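Local coordinates for rhodanese-like domain-containing protein (Rhodopseudomonas palustris, PDB 2HHG) that is of unknown function but carries a rhodanese-like domain, consistent with a sulfurtransferase acting on thiosulfate and cyanide, at residues R65-D73 with L101-L111. Sequence-based numbering, arbitrary orientation.
Sequences RGMLEFWID and LAAKTAQDMGL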
loop_
_atom_site.group_PDB
_atom_site.type_symbol
_atom_site.label_atom_id
_atom_site.label_comp_id
_atom_site.label_asym_id
_atom_site.label_seq_id
_atom_site.Cartn_x
_atom_site.Cartn_y
_atom_site.Cartn_z
ATOM N N ARG A 65 -4.041 5.323 4.525
ATOM C CA ARG A 65 -3.889 4.131 5.337
ATOM C C ARG A 65 -4.889 4.106 6.491
ATOM O O ARG A 65 -5.451 3.057 6.808
ATOM C CB ARG A 65 -2.456 3.983 5.847
ATOM C CG ARG A 65 -2.292 2.799 6.781
ATOM C CD ARG A 65 -0.838 2.459 7.131
ATOM N NE ARG A 65 -0.876 1.444 8.186
ATOM C CZ ARG A 65 -0.569 1.642 9.465
ATOM N NH1 ARG A 65 -0.055 2.793 9.881
ATOM N NH2 ARG A 65 -0.736 0.657 10.336
ATOM N N GLY A 66 -5.137 5.269 7.088
ATOM C CA GLY A 66 -6.015 5.357 8.245
ATOM C C GLY A 66 -7.479 5.079 7.969
ATOM O O GLY A 66 -8.248 4.876 8.911
HETATM N N MSE A 67 -7.861 5.058 6.692
HETATM C CA MSE A 67 -9.235 4.757 6.274
HETATM C C MSE A 67 -9.408 3.350 5.720
HETATM O O MSE A 67 -10.535 2.934 5.418
HETATM C CB MSE A 67 -9.663 5.738 5.189
HETATM C CG MSE A 67 -9.861 7.123 5.715
HETATM SE SE MSE A 67 -10.595 8.291 4.402
HETATM C CE MSE A 67 -10.352 9.947 5.395
ATOM N N LEU A 68 -8.306 2.620 5.582
ATOM C CA LEU A 68 -8.290 1.385 4.801
ATOM C C LEU A 68 -9.365 0.382 5.202
ATOM O O LEU A 68 -10.123 -0.099 4.354
ATOM C CB LEU A 68 -6.911 0.737 4.893
ATOM C CG LEU A 68 -6.611 -0.420 3.945
ATOM C CD1 LEU A 68 -6.640 0.055 2.491
ATOM C CD2 LEU A 68 -5.270 -1.048 4.295
ATOM N N GLU A 69 -9.442 0.078 6.493
ATOM C CA GLU A 69 -10.375 -0.947 6.963
ATOM C C GLU A 69 -11.816 -0.567 6.662
ATOM O O GLU A 69 -12.639 -1.424 6.328
ATOM C CB GLU A 69 -10.203 -1.197 8.465
ATOM C CG GLU A 69 -8.794 -1.638 8.874
ATOM C CD GLU A 69 -7.853 -0.492 9.241
ATOM O OE1 GLU A 69 -8.031 0.638 8.748
ATOM O OE2 GLU A 69 -6.916 -0.735 10.024
ATOM N N PHE A 70 -12.099 0.729 6.775
ATOM C CA PHE A 70 -13.433 1.280 6.575
ATOM C C PHE A 70 -13.865 1.291 5.122
ATOM O O PHE A 70 -15.064 1.273 4.835
ATOM C CB PHE A 70 -13.496 2.677 7.186
ATOM C CG PHE A 70 -13.267 2.655 8.654
ATOM C CD1 PHE A 70 -14.326 2.430 9.520
ATOM C CD2 PHE A 70 -11.986 2.759 9.169
ATOM C CE1 PHE A 70 -14.112 2.340 10.886
ATOM C CE2 PHE A 70 -11.765 2.668 10.530
ATOM C CZ PHE A 70 -12.827 2.470 11.390
ATOM N N TRP A 71 -12.900 1.325 4.208
ATOM C CA TRP A 71 -13.204 1.267 2.782
ATOM C C TRP A 71 -13.173 -0.167 2.253
ATOM O O TRP A 71 -13.893 -0.488 1.313
ATOM C CB TRP A 71 -12.251 2.173 1.998
ATOM C CG TRP A 71 -12.519 3.648 2.174
ATOM C CD1 TRP A 71 -13.245 4.257 3.167
ATOM C CD2 TRP A 71 -12.040 4.698 1.333
ATOM N NE1 TRP A 71 -13.260 5.620 2.981
ATOM C CE2 TRP A 71 -12.521 5.913 1.865
ATOM C CE3 TRP A 71 -11.264 4.730 0.168
ATOM C CZ2 TRP A 71 -12.242 7.144 1.275
ATOM C CZ3 TRP A 71 -10.982 5.956 -0.409
ATOM C CH2 TRP A 71 -11.476 7.145 0.143
ATOM N N ILE A 72 -12.351 -1.029 2.849
ATOM C CA ILE A 72 -12.286 -2.424 2.412
ATOM C C ILE A 72 -13.534 -3.226 2.794
ATOM O O ILE A 72 -14.092 -3.958 1.971
ATOM C CB ILE A 72 -11.047 -3.131 2.980
ATOM C CG1 ILE A 72 -9.780 -2.621 2.287
ATOM C CG2 ILE A 72 -11.162 -4.650 2.821
ATOM C CD1 ILE A 72 -8.494 -3.176 2.859
ATOM N N ASP A 73 -13.950 -3.111 4.051
ATOM C CA ASP A 73 -14.991 -3.968 4.603
ATOM C C ASP A 73 -16.340 -3.669 3.959
ATOM O O ASP A 73 -16.851 -2.568 4.111
ATOM C CB ASP A 73 -15.060 -3.749 6.111
ATOM C CG ASP A 73 -16.090 -4.619 6.794
ATOM O OD1 ASP A 73 -16.776 -5.432 6.135
ATOM O OD2 ASP A 73 -16.221 -4.470 8.023
ATOM N N LEU A 101 2.590 -2.495 6.402
ATOM C CA LEU A 101 1.568 -2.624 7.440
ATOM C C LEU A 101 0.173 -2.667 6.835
ATOM O O LEU A 101 -0.659 -3.461 7.254
ATOM C CB LEU A 101 1.667 -1.499 8.473
ATOM C CG LEU A 101 2.994 -1.354 9.219
ATOM C CD1 LEU A 101 2.822 -0.337 10.328
ATOM C CD2 LEU A 101 3.497 -2.688 9.777
ATOM N N ALA A 102 -0.073 -1.831 5.829
ATOM C CA ALA A 102 -1.384 -1.773 5.179
ATOM C C ALA A 102 -1.721 -3.078 4.466
ATOM O O ALA A 102 -2.833 -3.585 4.582
ATOM C CB ALA A 102 -1.450 -0.616 4.205
ATOM N N ALA A 103 -0.757 -3.625 3.725
ATOM C CA ALA A 103 -0.953 -4.906 3.046
ATOM C C ALA A 103 -1.248 -6.016 4.050
ATOM O O ALA A 103 -2.140 -6.833 3.831
ATOM C CB ALA A 103 0.261 -5.252 2.197
ATOM N N LYS A 104 -0.518 -6.023 5.159
ATOM C CA LYS A 104 -0.752 -7.011 6.202
ATOM C C LYS A 104 -2.150 -6.860 6.818
ATOM O O LYS A 104 -2.849 -7.855 7.017
ATOM C CB LYS A 104 0.343 -6.921 7.261
ATOM C CG LYS A 104 0.207 -7.912 8.421
ATOM C CD LYS A 104 0.226 -9.368 7.966
ATOM C CE LYS A 104 0.490 -10.314 9.129
ATOM N NZ LYS A 104 -0.458 -10.160 10.260
ATOM N N THR A 105 -2.562 -5.629 7.109
ATOM C CA THR A 105 -3.914 -5.388 7.610
ATOM C C THR A 105 -4.969 -5.920 6.637
ATOM O O THR A 105 -5.895 -6.632 7.030
ATOM C CB THR A 105 -4.138 -3.894 7.843
ATOM O OG1 THR A 105 -3.248 -3.445 8.871
ATOM C CG2 THR A 105 -5.582 -3.602 8.247
ATOM N N ALA A 106 -4.817 -5.576 5.364
ATOM C CA ALA A 106 -5.774 -6.003 4.351
ATOM C C ALA A 106 -5.819 -7.530 4.269
ATOM O O ALA A 106 -6.893 -8.131 4.225
ATOM C CB ALA A 106 -5.420 -5.398 3.011
ATOM N N GLN A 107 -4.652 -8.157 4.293
ATOM C CA GLN A 107 -4.578 -9.610 4.242
ATOM C C GLN A 107 -5.236 -10.252 5.471
ATOM O O GLN A 107 -5.961 -11.249 5.338
ATOM C CB GLN A 107 -3.125 -10.039 4.125
ATOM C CG GLN A 107 -2.938 -11.502 3.782
ATOM C CD GLN A 107 -1.493 -11.824 3.539
ATOM O OE1 GLN A 107 -0.730 -12.079 4.479
ATOM N NE2 GLN A 107 -1.096 -11.807 2.289
ATOM N N ASP A 108 -4.992 -9.674 6.653
ATOM C CA ASP A 108 -5.618 -10.117 7.898
ATOM C C ASP A 108 -7.144 -10.067 7.827
ATOM O O ASP A 108 -7.826 -10.863 8.464
ATOM C CB ASP A 108 -5.163 -9.255 9.082
ATOM C CG ASP A 108 -3.733 -9.528 9.513
ATOM O OD1 ASP A 108 -3.125 -10.516 9.062
ATOM O OD2 ASP A 108 -3.218 -8.728 10.325
HETATM N N MSE A 109 -7.677 -9.115 7.067
HETATM C CA MSE A 109 -9.121 -8.966 6.912
HETATM C C MSE A 109 -9.704 -10.004 5.971
HETATM O O MSE A 109 -10.906 -10.263 6.002
HETATM C CB MSE A 109 -9.463 -7.572 6.388
HETATM C CG MSE A 109 -9.114 -6.476 7.355
HETATM SE SE MSE A 109 -9.497 -4.733 6.626
HETATM C CE MSE A 109 -11.439 -4.832 6.662
ATOM N N GLY A 110 -8.852 -10.567 5.117
ATOM C CA GLY A 110 -9.294 -11.516 4.096
ATOM C C GLY A 110 -9.083 -11.068 2.656
ATOM O O GLY A 110 -9.338 -11.842 1.732
ATOM N N LEU A 111 -8.616 -9.836 2.439
ATOM C CA LEU A 111 -8.314 -9.377 1.079
ATOM C C LEU A 111 -7.174 -10.225 0.515
ATOM O O LEU A 111 -6.179 -10.446 1.199
ATOM C CB LEU A 111 -7.931 -7.897 1.063
ATOM C CG LEU A 111 -8.111 -7.158 -0.272
ATOM C CD1 LEU A 111 -9.579 -6.947 -0.578
ATOM C CD2 LEU A 111 -7.397 -5.814 -0.273
HETATM O O HOH W 1 -2.593 -0.778 8.255
#
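Two helical pieces of the rhodanese-like alpha/beta domain, helix 68-72 and the 101-109 part of helix 97-109, pack side by side at -39°, the axes of these short pieces 10.6 Å apart at closest approach. Ile72 and selenomethionine Met109 meet at one end of the contact, where Ile72 CG2 lies 3.9 Å from Met109 CE. A bend at chi3 (70°) in the otherwise extended Met109 chain turns this methyl onto the C-terminal end of helix 68-72, beside Glu69 O and 3.8 Å from CB of Asp73, just past the helix. The Met109 side chain crosses that of Glu69 at about a right angle, its SE 3.9 Å from Glu69 CG. Ile72 reaches deeper with its other branch, setting CD1 3.8 Å from Ala106 CB and also near Leu111 CD2. One turn earlier, Leu68 CD2 rests on Ala102, 3.8 Å from CB. The extended Arg65 chain (chi1 176°) reaches across to Leu101, whose CD1 sits over one guanidinium face, 3.6 Å above the plane and displaced toward its rim. A water links the two segments here, accepting from Arg65 NE at 2.8 Å and hydrogen-bonding to Thr105 OG1, while Thr105 CG2 touches the Glu69 carboxylate. Beneath the helices, Phe91 of central strand 88-92 packs against Leu68 and Ala106, and Leu111 reaches Phe89 of the same strand; at the other end Leu101 leans on helix 10-18 through Met13, Leu14 and Ala17.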